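Local coordinates for lipase-specific foldase (Burkholderia glumae, PDB 2ES4), which helps the extracellular lipase to fold during its passage through the periplasm, acting as a membrane-anchored, lipase-specific chaperone, at residues Arg70-Ala75 / Ala80-Val85; Arg110-Gln115 / Glu124-Trp129; Leu168-Arg171 / Trp176-Pro179; Ala255-Ala258 / Glu264-Ala267; Gln284-Glu289 / Ala305-Leu310. One frame throughout, in Å; residues are numbered along the deposited sequence.

Contact 1 (Arg70-Ala75 / Ala80-Val85)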
loop_
_atom_site.group_PDB
_atom_site.type_symbol
_atom_site.label_atom_id
_atom_site.label_comp_id
_atom_site.label_asym_id
_atom_site.label_seq_id
_atom_site.Cartn_x
_atom_site.Cartn_y
_atom_site.Cartn_z
ATOM N N ARG B 70 -11.428 -0.863 -21.203
ATOM C CA ARG B 70 -11.773 -0.768 -22.617
ATOM C C ARG B 70 -10.600 -0.593 -23.560
ATOM O O ARG B 70 -9.675 0.170 -23.275
ATOM C CB ARG B 70 -12.772 0.370 -22.846
ATOM C CG ARG B 70 -13.967 0.378 -21.901
ATOM C CD ARG B 70 -14.723 -0.933 -21.932
ATOM N NE ARG B 70 -15.325 -1.200 -23.235
ATOM C CZ ARG B 70 -15.885 -2.357 -23.573
ATOM N NH1 ARG B 70 -15.918 -3.359 -22.701
ATOM N NH2 ARG B 70 -16.411 -2.518 -24.780
ATOM N N LEU B 71 -10.637 -1.327 -24.672
ATOM C CA LEU B 71 -9.615 -1.229 -25.708
ATOM C C LEU B 71 -9.958 0.030 -26.505
ATOM O O LEU B 71 -11.083 0.163 -26.997
ATOM C CB LEU B 71 -9.636 -2.453 -26.627
ATOM C CG LEU B 71 -8.900 -3.695 -26.134
ATOM C CD1 LEU B 71 -9.259 -4.896 -26.969
ATOM C CD2 LEU B 71 -7.404 -3.450 -26.183
ATOM N N PRO B 72 -9.009 0.983 -26.608
ATOM C CA PRO B 72 -9.204 2.243 -27.333
ATOM C C PRO B 72 -9.305 2.109 -28.852
ATOM O O PRO B 72 -8.482 1.449 -29.488
ATOM C CB PRO B 72 -7.989 3.057 -26.907
ATOM C CG PRO B 72 -6.941 2.030 -26.794
ATOM C CD PRO B 72 -7.641 0.919 -26.058
ATOM N N LEU B 73 -10.342 2.724 -29.416
ATOM C CA LEU B 73 -10.581 2.692 -30.853
ATOM C C LEU B 73 -10.437 4.068 -31.478
ATOM O O LEU B 73 -10.997 5.044 -30.978
ATOM C CB LEU B 73 -11.978 2.135 -31.146
ATOM C CG LEU B 73 -12.240 0.682 -30.742
ATOM C CD1 LEU B 73 -13.689 0.330 -30.997
ATOM C CD2 LEU B 73 -11.308 -0.244 -31.509
ATOM N N ALA B 74 -9.683 4.139 -32.571
ATOM C CA ALA B 74 -9.464 5.393 -33.286
ATOM C C ALA B 74 -10.525 5.564 -34.369
ATOM O O ALA B 74 -11.416 4.718 -34.516
ATOM C CB ALA B 74 -8.070 5.416 -33.899
ATOM N N ALA B 75 -10.422 6.658 -35.123
ATOM C CA ALA B 75 -11.359 6.960 -36.206
ATOM C C ALA B 75 -11.272 5.933 -37.326
ATOM O O ALA B 75 -12.301 5.453 -37.816
ATOM C CB ALA B 75 -11.100 8.344 -36.757
ATOM N N ALA B 80 -6.548 2.641 -31.148
ATOM C CA ALA B 80 -5.898 3.918 -30.869
ATOM C C ALA B 80 -4.579 3.591 -30.193
ATOM O O ALA B 80 -4.555 2.857 -29.203
ATOM C CB ALA B 80 -6.759 4.771 -29.958
ATOM N N ARG B 81 -3.484 4.079 -30.770
ATOM C CA ARG B 81 -2.159 3.823 -30.222
ATOM C C ARG B 81 -1.870 4.574 -28.933
ATOM O O ARG B 81 -1.091 5.527 -28.908
ATOM C CB ARG B 81 -1.074 4.067 -31.272
ATOM C CG ARG B 81 -1.125 3.087 -32.422
ATOM C CD ARG B 81 0.074 3.204 -33.321
ATOM N NE ARG B 81 0.146 2.089 -34.262
ATOM C CZ ARG B 81 1.132 1.905 -35.134
ATOM N NH1 ARG B 81 2.141 2.767 -35.194
ATOM N NH2 ARG B 81 1.127 0.846 -35.931
ATOM N N THR B 82 -2.541 4.150 -27.863
ATOM C CA THR B 82 -2.389 4.761 -26.548
ATOM C C THR B 82 -2.004 3.683 -25.549
ATOM O O THR B 82 -2.109 2.488 -25.843
ATOM C CB THR B 82 -3.694 5.447 -26.080
ATOM O OG1 THR B 82 -4.739 4.475 -25.973
ATOM C CG2 THR B 82 -4.118 6.535 -27.062
ATOM N N ARG B 83 -1.574 4.107 -24.364
ATOM C CA ARG B 83 -1.177 3.187 -23.302
ATOM C C ARG B 83 -2.335 2.328 -22.813
ATOM O O ARG B 83 -2.122 1.285 -22.193
ATOM C CB ARG B 83 -0.567 3.974 -22.151
ATOM C CG ARG B 83 0.061 3.128 -21.047
ATOM C CD ARG B 83 0.827 3.998 -20.069
ATOM N NE ARG B 83 0.045 5.142 -19.594
ATOM C CZ ARG B 83 -1.048 5.057 -18.837
ATOM N NH1 ARG B 83 -1.505 3.875 -18.452
ATOM N NH2 ARG B 83 -1.700 6.155 -18.491
ATOM N N ALA B 84 -3.556 2.748 -23.141
ATOM C CA ALA B 84 -4.764 2.022 -22.763
ATOM C C ALA B 84 -4.752 0.607 -23.337
ATOM O O ALA B 84 -5.297 -0.314 -22.731
ATOM C CB ALA B 84 -5.994 2.766 -23.221
ATOM N N VAL B 85 -4.082 0.432 -24.478
ATOM C CA VAL B 85 -3.967 -0.881 -25.110
ATOM C C VAL B 85 -3.159 -1.802 -24.202
ATOM O O VAL B 85 -3.546 -2.947 -23.980
ATOM C CB VAL B 85 -3.287 -0.800 -26.491
ATOM C CG1 VAL B 85 -3.098 -2.190 -27.088
ATOM C CG2 VAL B 85 -4.116 0.032 -27.428
HETATM O O HOH W 1 -7.676 -0.233 -21.590
#
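The chain doubles back here in an irregular loop that leads into helix 84-90, and P72 is the residue around which A80, T82, A84 and V85 gather. One backbone bond ties the two arms: A80 N gives its hydrogen to P72 O at 2.8 Å, fairly straight at 158°, though the donor stands 53° above the carbonyl plane. The ring carbons share several neighbours. P72 CB lies 3.7 Å from A80 CB, P72 CG 3.5 Å from V85 CG2, and P72 CD 3.8 Å from A84 CB. T82 OG1, set between its own backbone N and carbonyl carbon (chi1 61°), comes to 3.4 Å from P72 CG. At the R70 end of the contact one water donates to both R70 O and A84 O, 2.6 Å from each, and so bridges the two arms. R81 is the centre of an inverse gamma turn, in which T82 N is hydrogen-bonded to A80 O. The whole is an irregular loop reversal leading into helix 84-90, closed by one direct backbone bond and the packing of P72.

Contact 2 (Arg110-Gln115 / Glu124-Trp129)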
loop_
_atom_site.group_PDB
_atom_site.type_symbol
_atom_site.label_atom_id
_atom_site.label_comp_id
_atom_site.label_asym_id
_atom_site.label_seq_id
_atom_site.Cartn_x
_atom_site.Cartn_y
_atom_site.Cartn_z
ATOM N N ARG B 110 -10.380 -14.492 -25.603
ATOM C CA ARG B 110 -11.791 -14.375 -25.253
ATOM C C ARG B 110 -12.152 -12.945 -24.860
ATOM O O ARG B 110 -13.195 -12.438 -25.268
ATOM C CB ARG B 110 -12.150 -15.340 -24.119
ATOM C CG ARG B 110 -13.639 -15.407 -23.783
ATOM C CD ARG B 110 -13.921 -16.511 -22.778
ATOM N NE ARG B 110 -15.355 -16.734 -22.582
ATOM C CZ ARG B 110 -16.148 -15.965 -21.838
ATOM N NH1 ARG B 110 -17.437 -16.256 -21.728
ATOM N NH2 ARG B 110 -15.652 -14.912 -21.193
ATOM N N GLU B 111 -11.271 -12.300 -24.097
ATOM C CA GLU B 111 -11.496 -10.924 -23.646
ATOM C C GLU B 111 -11.494 -9.952 -24.817
ATOM O O GLU B 111 -12.333 -9.054 -24.881
ATOM C CB GLU B 111 -10.439 -10.514 -22.627
ATOM C CG GLU B 111 -10.430 -11.337 -21.358
ATOM C CD GLU B 111 -11.276 -10.757 -20.242
ATOM O OE1 GLU B 111 -12.512 -10.707 -20.387
ATOM O OE2 GLU B 111 -10.703 -10.354 -19.209
ATOM N N ILE B 112 -10.571 -10.161 -25.756
ATOM C CA ILE B 112 -10.481 -9.327 -26.955
ATOM C C ILE B 112 -11.760 -9.495 -27.775
ATOM O O ILE B 112 -12.364 -8.509 -28.203
ATOM C CB ILE B 112 -9.282 -9.721 -27.842
ATOM C CG1 ILE B 112 -7.969 -9.396 -27.134
ATOM C CG2 ILE B 112 -9.352 -8.994 -29.186
ATOM C CD1 ILE B 112 -6.724 -9.826 -27.874
ATOM N N ALA B 113 -12.169 -10.751 -27.957
ATOM C CA ALA B 113 -13.370 -11.086 -28.714
ATOM C C ALA B 113 -14.621 -10.475 -28.104
ATOM O O ALA B 113 -15.470 -9.977 -28.814
ATOM C CB ALA B 113 -13.528 -12.581 -28.815
ATOM N N ALA B 114 -14.702 -10.461 -26.778
ATOM C CA ALA B 114 -15.857 -9.892 -26.087
ATOM C C ALA B 114 -16.089 -8.424 -26.459
ATOM O O ALA B 114 -17.227 -7.998 -26.650
ATOM C CB ALA B 114 -15.680 -10.032 -24.595
ATOM N N GLN B 115 -14.997 -7.684 -26.626
ATOM C CA GLN B 115 -15.066 -6.271 -26.977
ATOM C C GLN B 115 -15.053 -5.990 -28.475
ATOM O O GLN B 115 -15.780 -5.117 -28.953
ATOM C CB GLN B 115 -13.910 -5.504 -26.324
ATOM C CG GLN B 115 -13.982 -5.392 -24.811
ATOM C CD GLN B 115 -12.884 -4.512 -24.234
ATOM O OE1 GLN B 115 -12.533 -3.477 -24.807
ATOM N NE2 GLN B 115 -12.339 -4.919 -23.096
ATOM N N GLU B 124 -6.159 -6.790 -35.086
ATOM C CA GLU B 124 -5.114 -5.836 -34.720
ATOM C C GLU B 124 -4.696 -6.069 -33.268
ATOM O O GLU B 124 -3.503 -6.136 -32.970
ATOM C CB GLU B 124 -5.619 -4.410 -34.893
ATOM C CG GLU B 124 -4.532 -3.371 -35.060
ATOM C CD GLU B 124 -5.090 -1.978 -35.192
ATOM O OE1 GLU B 124 -6.029 -1.802 -35.987
ATOM O OE2 GLU B 124 -4.600 -1.063 -34.500
ATOM N N ALA B 125 -5.687 -6.261 -32.391
ATOM C CA ALA B 125 -5.448 -6.519 -30.970
ATOM C C ALA B 125 -4.682 -7.804 -30.755
ATOM O O ALA B 125 -3.725 -7.834 -29.981
ATOM C CB ALA B 125 -6.750 -6.540 -30.208
ATOM N N LEU B 126 -5.070 -8.848 -31.488
ATOM C CA LEU B 126 -4.393 -10.140 -31.405
ATOM C C LEU B 126 -2.950 -10.016 -31.881
ATOM O O LEU B 126 -2.065 -10.718 -31.390
ATOM C CB LEU B 126 -5.122 -11.193 -32.236
ATOM C CG LEU B 126 -6.422 -11.747 -31.652
ATOM C CD1 LEU B 126 -7.120 -12.619 -32.678
ATOM C CD2 LEU B 126 -6.128 -12.535 -30.390
ATOM N N GLY B 127 -2.726 -9.075 -32.800
ATOM C CA GLY B 127 -1.396 -8.824 -33.327
ATOM C C GLY B 127 -0.489 -8.241 -32.261
ATOM O O GLY B 127 0.617 -8.739 -32.049
ATOM N N VAL B 128 -0.981 -7.225 -31.549
ATOM C CA VAL B 128 -0.212 -6.588 -30.477
ATOM C C VAL B 128 0.076 -7.621 -29.397
ATOM O O VAL B 128 1.185 -7.670 -28.866
ATOM C CB VAL B 128 -0.964 -5.403 -29.851
ATOM C CG1 VAL B 128 -0.108 -4.736 -28.784
ATOM C CG2 VAL B 128 -1.335 -4.402 -30.921
ATOM N N TRP B 129 -0.912 -8.478 -29.134
ATOM C CA TRP B 129 -0.772 -9.539 -28.155
ATOM C C TRP B 129 0.445 -10.401 -28.452
ATOM O O TRP B 129 1.207 -10.736 -27.543
ATOM C CB TRP B 129 -2.032 -10.414 -28.101
ATOM C CG TRP B 129 -1.949 -11.601 -27.166
ATOM C CD1 TRP B 129 -2.350 -12.877 -27.437
ATOM C CD2 TRP B 129 -1.428 -11.617 -25.823
ATOM N NE1 TRP B 129 -2.117 -13.688 -26.353
ATOM C CE2 TRP B 129 -1.553 -12.947 -25.351
ATOM C CE3 TRP B 129 -0.864 -10.640 -24.971
ATOM C CZ2 TRP B 129 -1.135 -13.328 -24.058
ATOM C CZ3 TRP B 129 -0.448 -11.009 -23.692
ATOM C CH2 TRP B 129 -0.587 -12.349 -23.246
#
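I112 sits in the turn spanned by the 2.9 Å bond from A114 N to R110 O, and from there it alone of 110-115 reaches A125 and L126 on the facing helix. The partner side is regular too: W129 N bonds to A125 O at 3.0 Å. Between these helical turns the contact is made of methyl groups. With chi1 at -67° placing CG1 beside the backbone N and CG2 anti to it, I112 presents two branches at once. I112 CG2 meets A125 CB at 3.7 Å, while the longer arm carries I112 CD1 to L126 CD2, also 3.7 Å. The same CD1 stands 4.0 Å from A125 CB, which therefore rests in the fork of the isoleucine. L126 points off to one flank at its CB, and only its CD2 end comes round to the isoleucine tip. F88 of helix 84-90 also touches I112, and W129 NE1 is bonded to D105. This is the seam of a helical hairpin, helix 101-116 against helix 120-137. As the contact is wholly apolar, it has shape and burial to hold it but no directional bond, and the small A125 probably helps the backbones approach, with the CA atoms of I112 and A125 7.0 Å apart.

Contact 3 (Leu168-Arg171 / Trp176-Pro179)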
loop_
_atom_site.group_PDB
_atom_site.type_symbol
_atom_site.label_atom_id
_atom_site.label_comp_id
_atom_site.label_asym_id
_atom_site.label_seq_id
_atom_site.Cartn_x
_atom_site.Cartn_y
_atom_site.Cartn_z
ATOM N N LEU B 168 14.493 -3.539 -26.302
ATOM C CA LEU B 168 13.617 -4.685 -26.557
ATOM C C LEU B 168 12.247 -4.227 -27.016
ATOM O O LEU B 168 11.738 -4.715 -28.021
ATOM C CB LEU B 168 13.458 -5.539 -25.303
ATOM C CG LEU B 168 14.713 -6.181 -24.716
ATOM C CD1 LEU B 168 14.353 -6.900 -23.438
ATOM C CD2 LEU B 168 15.333 -7.146 -25.715
ATOM N N ALA B 169 11.696 -3.235 -26.316
ATOM C CA ALA B 169 10.390 -2.668 -26.639
ATOM C C ALA B 169 10.325 -2.209 -28.090
ATOM O O ALA B 169 9.315 -2.388 -28.752
ATOM C CB ALA B 169 10.077 -1.515 -25.709
ATOM N N ASP B 170 11.430 -1.662 -28.588
ATOM C CA ASP B 170 11.506 -1.187 -29.969
ATOM C C ASP B 170 11.567 -2.331 -30.971
ATOM O O ASP B 170 10.977 -2.252 -32.044
ATOM C CB ASP B 170 12.718 -0.274 -30.156
ATOM C CG ASP B 170 12.646 0.982 -29.303
ATOM O OD1 ASP B 170 13.600 1.784 -29.356
ATOM O OD2 ASP B 170 11.650 1.169 -28.568
ATOM N N ARG B 171 12.263 -3.402 -30.602
ATOM C CA ARG B 171 12.409 -4.570 -31.468
ATOM C C ARG B 171 11.174 -5.467 -31.476
ATOM O O ARG B 171 10.782 -5.985 -32.524
ATOM C CB ARG B 171 13.634 -5.369 -31.059
ATOM N N TRP B 176 4.448 0.134 -31.195
ATOM C CA TRP B 176 3.748 0.155 -29.921
ATOM C C TRP B 176 4.638 0.362 -28.704
ATOM O O TRP B 176 4.133 0.495 -27.589
ATOM C CB TRP B 176 2.892 -1.089 -29.718
ATOM C CG TRP B 176 1.771 -1.211 -30.686
ATOM C CD1 TRP B 176 1.807 -1.836 -31.896
ATOM C CD2 TRP B 176 0.446 -0.695 -30.536
ATOM N NE1 TRP B 176 0.587 -1.744 -32.519
ATOM C CE2 TRP B 176 -0.271 -1.051 -31.714
ATOM C CE3 TRP B 176 -0.215 0.028 -29.526
ATOM C CZ2 TRP B 176 -1.627 -0.705 -31.906
ATOM C CZ3 TRP B 176 -1.556 0.369 -29.715
ATOM C CH2 TRP B 176 -2.252 0.000 -30.902
ATOM N N ALA B 177 5.946 0.471 -28.920
ATOM C CA ALA B 177 6.897 0.682 -27.827
ATOM C C ALA B 177 6.663 2.008 -27.121
ATOM O O ALA B 177 6.748 2.088 -25.892
ATOM C CB ALA B 177 8.295 0.629 -28.345
ATOM N N GLU B 178 6.324 3.027 -27.908
ATOM C CA GLU B 178 6.053 4.356 -27.386
ATOM C C GLU B 178 4.800 4.432 -26.504
ATOM O O GLU B 178 4.877 4.891 -25.367
ATOM C CB GLU B 178 5.990 5.400 -28.526
ATOM C CG GLU B 178 5.463 6.780 -28.112
ATOM C CD GLU B 178 6.375 7.480 -27.118
ATOM O OE1 GLU B 178 5.959 8.520 -26.585
ATOM O OE2 GLU B 178 7.504 6.996 -26.866
ATOM N N PRO B 179 3.630 4.007 -27.023
ATOM C CA PRO B 179 2.426 4.072 -26.200
ATOM C C PRO B 179 2.470 3.136 -24.996
ATOM O O PRO B 179 1.905 3.442 -23.961
ATOM C CB PRO B 179 1.338 3.687 -27.192
ATOM C CG PRO B 179 1.994 2.786 -28.094
ATOM C CD PRO B 179 3.275 3.481 -28.353
#
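Apolar contact first: A169 and A177 face each other methyl to methyl, A169 CB 3.8 Å from A177 CB, and their CA atoms lie 5.0 Å apart. With only methyls between them the backbones lie close, which is consistent with the short connection. This is the junction of two consecutive helices, joined by a short loop, where the last turns of helix 155-172 meet the first residue of helix 177-198. Oxygen against carbon is the second kind. A177 CB projects toward helix 155-172 and comes 3.2 Å from A169 O, a close approach of methyl to carbonyl. D170 adds another: its CB starts away from the partner, but with CG beside the backbone N (chi1 -62°) the carboxylate swings back, and D170 OD2 stops 3.4 Å from A177 CB. Around the corner, Y135 of helix 120-137 packs on A169, and W176 turns its indole the other way, onto R131 of that helix and into a cation-pi contact with R81.

Contact 4 (Ala255-Ala258 / Glu264-Ala267)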
loop_
_atom_site.group_PDB
_atom_site.type_symbol
_atom_site.label_atom_id
_atom_site.label_comp_id
_atom_site.label_asym_id
_atom_site.label_seq_id
_atom_site.Cartn_x
_atom_site.Cartn_y
_atom_site.Cartn_z
ATOM N N ALA B 255 -13.868 30.285 10.160
ATOM C CA ALA B 255 -13.502 31.566 9.552
ATOM C C ALA B 255 -12.372 31.471 8.538
ATOM O O ALA B 255 -12.512 31.936 7.402
ATOM C CB ALA B 255 -13.156 32.579 10.621
ATOM N N GLN B 256 -11.279 30.826 8.934
ATOM C CA GLN B 256 -10.128 30.673 8.059
ATOM C C GLN B 256 -10.387 29.782 6.845
ATOM O O GLN B 256 -9.983 30.113 5.726
ATOM C CB GLN B 256 -8.915 30.171 8.842
ATOM C CG GLN B 256 -7.623 30.125 8.023
ATOM C CD GLN B 256 -7.316 31.448 7.343
ATOM O OE1 GLN B 256 -7.297 32.501 7.989
ATOM N NE2 GLN B 256 -7.126 31.407 6.027
ATOM N N ILE B 257 -11.057 28.659 7.069
ATOM C CA ILE B 257 -11.363 27.744 5.979
ATOM C C ILE B 257 -12.394 28.330 5.015
ATOM O O ILE B 257 -12.310 28.104 3.807
ATOM C CB ILE B 257 -11.841 26.380 6.509
ATOM C CG1 ILE B 257 -10.728 25.692 7.297
ATOM C CG2 ILE B 257 -12.268 25.459 5.367
ATOM C CD1 ILE B 257 -9.481 25.384 6.486
ATOM N N ALA B 258 -13.338 29.102 5.548
ATOM C CA ALA B 258 -14.377 29.722 4.724
ATOM C C ALA B 258 -13.829 30.639 3.655
ATOM O O ALA B 258 -14.367 30.689 2.547
ATOM C CB ALA B 258 -15.372 30.462 5.581
ATOM N N GLU B 264 -18.865 25.511 2.763
ATOM C CA GLU B 264 -19.274 24.116 2.963
ATOM C C GLU B 264 -18.188 23.330 3.680
ATOM O O GLU B 264 -18.463 22.647 4.669
ATOM C CB GLU B 264 -19.612 23.448 1.638
ATOM C CG GLU B 264 -20.893 23.963 1.013
ATOM C CD GLU B 264 -21.047 23.520 -0.424
ATOM O OE1 GLU B 264 -20.282 24.007 -1.284
ATOM O OE2 GLU B 264 -21.933 22.685 -0.694
ATOM N N ALA B 265 -16.950 23.474 3.206
ATOM C CA ALA B 265 -15.805 22.805 3.818
ATOM C C ALA B 265 -15.539 23.402 5.196
ATOM O O ALA B 265 -15.160 22.685 6.124
ATOM C CB ALA B 265 -14.588 22.923 2.933
ATOM N N ALA B 266 -15.805 24.702 5.339
ATOM C CA ALA B 266 -15.626 25.393 6.615
ATOM C C ALA B 266 -16.545 24.863 7.687
ATOM O O ALA B 266 -16.120 24.674 8.825
ATOM C CB ALA B 266 -15.825 26.867 6.460
ATOM N N ALA B 267 -17.790 24.589 7.305
ATOM C CA ALA B 267 -18.778 24.062 8.239
ATOM C C ALA B 267 -18.395 22.649 8.670
ATOM O O ALA B 267 -18.487 22.316 9.855
ATOM C CB ALA B 267 -20.159 24.068 7.615
#
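The end of helix 250-258 and the early turns of helix 263-294 come very close here, 4.9 Å between the CA atoms of A258 and A266. The small alanine side chains suit so close an approach: A258 CB and A266 CB lie 3.7 Å apart, and A266 CB is only 3.5 Å from A258 N, so the methyl rests against backbone as much as against side chain. I257 supplies the bulk. Its chi1 of -64° sets CG1 beside the backbone N and leaves CG2 anti to it; I257 CG2 lies 3.6 Å from both A266 CA and A266 N, and stands 4.2 Å from A265 CB. One branch of the isoleucine thus presses on the backbone between the two alanines, while the CG1-CD1 arm leads away from helix 263-294. The turn between the helices is fastened by T260, whose OG1 is hydrogen-bonded to Q256 O and I257 O. I257 also packs on I240 and L243 of helix 221-245, so three helices meet at this side chain, and A265 touches the backbone of another protein chain.

Contact 5 (Gln284-Glu289 / Ala305-Leu310)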
loop_
_atom_site.group_PDB
_atom_site.type_symbol
_atom_site.label_atom_id
_atom_site.label_comp_id
_atom_site.label_asym_id
_atom_site.label_seq_id
_atom_site.Cartn_x
_atom_site.Cartn_y
_atom_site.Cartn_z
ATOM N N GLN B 284 -11.579 12.754 28.984
ATOM C CA GLN B 284 -10.977 13.267 30.214
ATOM C C GLN B 284 -11.850 13.009 31.443
ATOM O O GLN B 284 -11.327 12.725 32.523
ATOM C CB GLN B 284 -10.660 14.754 30.093
ATOM C CG GLN B 284 -9.530 15.068 29.123
ATOM N N ALA B 285 -13.172 13.074 31.268
ATOM C CA ALA B 285 -14.114 12.817 32.367
ATOM C C ALA B 285 -14.064 11.334 32.709
ATOM O O ALA B 285 -14.024 10.955 33.881
ATOM C CB ALA B 285 -15.521 13.220 31.980
ATOM N N TYR B 286 -14.005 10.505 31.669
ATOM C CA TYR B 286 -13.905 9.068 31.839
ATOM C C TYR B 286 -12.590 8.740 32.559
ATOM O O TYR B 286 -12.573 7.893 33.448
ATOM C CB TYR B 286 -13.953 8.374 30.476
ATOM C CG TYR B 286 -13.231 7.045 30.426
ATOM C CD1 TYR B 286 -13.780 5.900 31.032
ATOM C CD2 TYR B 286 -11.948 6.950 29.849
ATOM C CE1 TYR B 286 -13.061 4.698 31.075
ATOM C CE2 TYR B 286 -11.223 5.759 29.888
ATOM C CZ TYR B 286 -11.783 4.642 30.504
ATOM O OH TYR B 286 -11.074 3.474 30.548
ATOM N N ALA B 287 -11.502 9.378 32.124
ATOM C CA ALA B 287 -10.174 9.156 32.703
ATOM C C ALA B 287 -10.139 9.327 34.218
ATOM O O ALA B 287 -9.437 8.584 34.904
ATOM C CB ALA B 287 -9.146 10.053 32.049
ATOM N N ALA B 288 -10.916 10.280 34.734
ATOM C CA ALA B 288 -10.993 10.517 36.179
ATOM C C ALA B 288 -11.667 9.335 36.874
ATOM O O ALA B 288 -11.229 8.906 37.944
ATOM C CB ALA B 288 -11.744 11.794 36.475
ATOM N N GLU B 289 -12.702 8.791 36.232
ATOM C CA GLU B 289 -13.431 7.636 36.754
ATOM C C GLU B 289 -12.587 6.378 36.651
ATOM O O GLU B 289 -12.623 5.519 37.537
ATOM C CB GLU B 289 -14.748 7.442 35.998
ATOM C CG GLU B 289 -15.870 8.361 36.432
ATOM C CD GLU B 289 -16.306 8.106 37.861
ATOM O OE1 GLU B 289 -15.743 8.752 38.769
ATOM O OE2 GLU B 289 -17.192 7.252 38.079
ATOM N N ALA B 305 -10.751 -5.627 34.167
ATOM C CA ALA B 305 -12.126 -6.023 33.869
ATOM C C ALA B 305 -13.132 -4.949 34.286
ATOM O O ALA B 305 -14.096 -4.689 33.563
ATOM C CB ALA B 305 -12.457 -7.342 34.541
ATOM N N ARG B 306 -12.893 -4.317 35.438
ATOM C CA ARG B 306 -13.775 -3.258 35.936
ATOM C C ARG B 306 -13.660 -2.007 35.070
ATOM O O ARG B 306 -14.660 -1.338 34.802
ATOM C CB ARG B 306 -13.449 -2.908 37.386
ATOM C CG ARG B 306 -13.759 -4.010 38.385
ATOM N N ILE B 307 -12.440 -1.718 34.614
ATOM C CA ILE B 307 -12.181 -0.568 33.748
ATOM C C ILE B 307 -12.810 -0.815 32.376
ATOM O O ILE B 307 -13.394 0.100 31.785
ATOM C CB ILE B 307 -10.661 -0.281 33.628
ATOM C CG1 ILE B 307 -10.157 0.336 34.935
ATOM C CG2 ILE B 307 -10.359 0.664 32.453
ATOM C CD1 ILE B 307 -8.663 0.594 34.987
ATOM N N ALA B 308 -12.715 -2.057 31.895
ATOM C CA ALA B 308 -13.304 -2.430 30.610
ATOM C C ALA B 308 -14.813 -2.220 30.649
ATOM O O ALA B 308 -15.404 -1.711 29.692
ATOM C CB ALA B 308 -12.981 -3.870 30.266
ATOM N N GLN B 309 -15.411 -2.547 31.792
ATOM C CA GLN B 309 -16.844 -2.383 31.998
ATOM C C GLN B 309 -17.217 -0.906 31.994
ATOM O O GLN B 309 -18.188 -0.516 31.346
ATOM C CB GLN B 309 -17.270 -3.032 33.311
ATOM C CG GLN B 309 -18.740 -2.862 33.650
ATOM C CD GLN B 309 -19.139 -3.614 34.893
ATOM O OE1 GLN B 309 -18.597 -3.390 35.977
ATOM N NE2 GLN B 309 -20.096 -4.522 34.745
ATOM N N LEU B 310 -16.431 -0.092 32.701
ATOM C CA LEU B 310 -16.667 1.348 32.757
ATOM C C LEU B 310 -16.577 1.940 31.354
ATOM O O LEU B 310 -17.396 2.779 30.988
ATOM C CB LEU B 310 -15.646 2.038 33.667
ATOM C CG LEU B 310 -15.672 3.572 33.670
ATOM C CD1 LEU B 310 -16.966 4.091 34.279
ATOM C CD2 LEU B 310 -14.482 4.106 34.397
#
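The Y286 ring and the L310 side chain cross obliquely, and this pair forms the heart of the contact. L310 CD2 approaches Y286 CE1 to 3.7 Å. The adjoining L310 CG lies 3.8 Å from Y286 CE1. L310 CG is anti to its backbone N (chi1 172°), which sends the branch across to the other helix. The same L310 CD2 is met from a second direction by E289 CB, again at 3.7 Å, and so this methyl is wedged between the aliphatic root of the glutamate and the tyrosine ring. I307 lies at about a right angle to the tyrosine, its CG2 3.5 Å from Y286 OH. The segments 284-289 and 305-310, of helices 263-294 and 300-314, run roughly antiparallel, with 151° between their directions and axes 11.1 Å apart, a separation bridged here by the long side chains of Y286 and L310. F315 adds an edge-to-face ring contact to Y286. The polar ends bond to other residues: Y286 OH to D328 OD2, E289 OE1 to R292 in a salt bridge. The cross-helix grip is therefore apolar, and D328, by holding the hydroxyl, probably helps to fix the ring against L310.

How the contacts relate
Contacts 1, 2 and 3 form one cluster. Contacts 1 and 2 have centres 12 Å apart and are joined by L71 N on Q115 OE1, a probable hydrogen bond of 2.9 Å. Contact 3 reaches both through W176: its CZ3 is 3.4 Å from V85 CG2 of contact 1, and its CE2 is 3.6 Å from V128 CG2 of contact 2. Contacts 4 and 5 share helix 263-294, yet their centres are 35 Å apart. About 61 Å separates the centres of contacts 1 and 5, which lie on opposite sides of the chain's centre. Helical groups this far apart are consistent with a chaperone that embraces its client, and contact 4 touches another protein chain, probably the lipase.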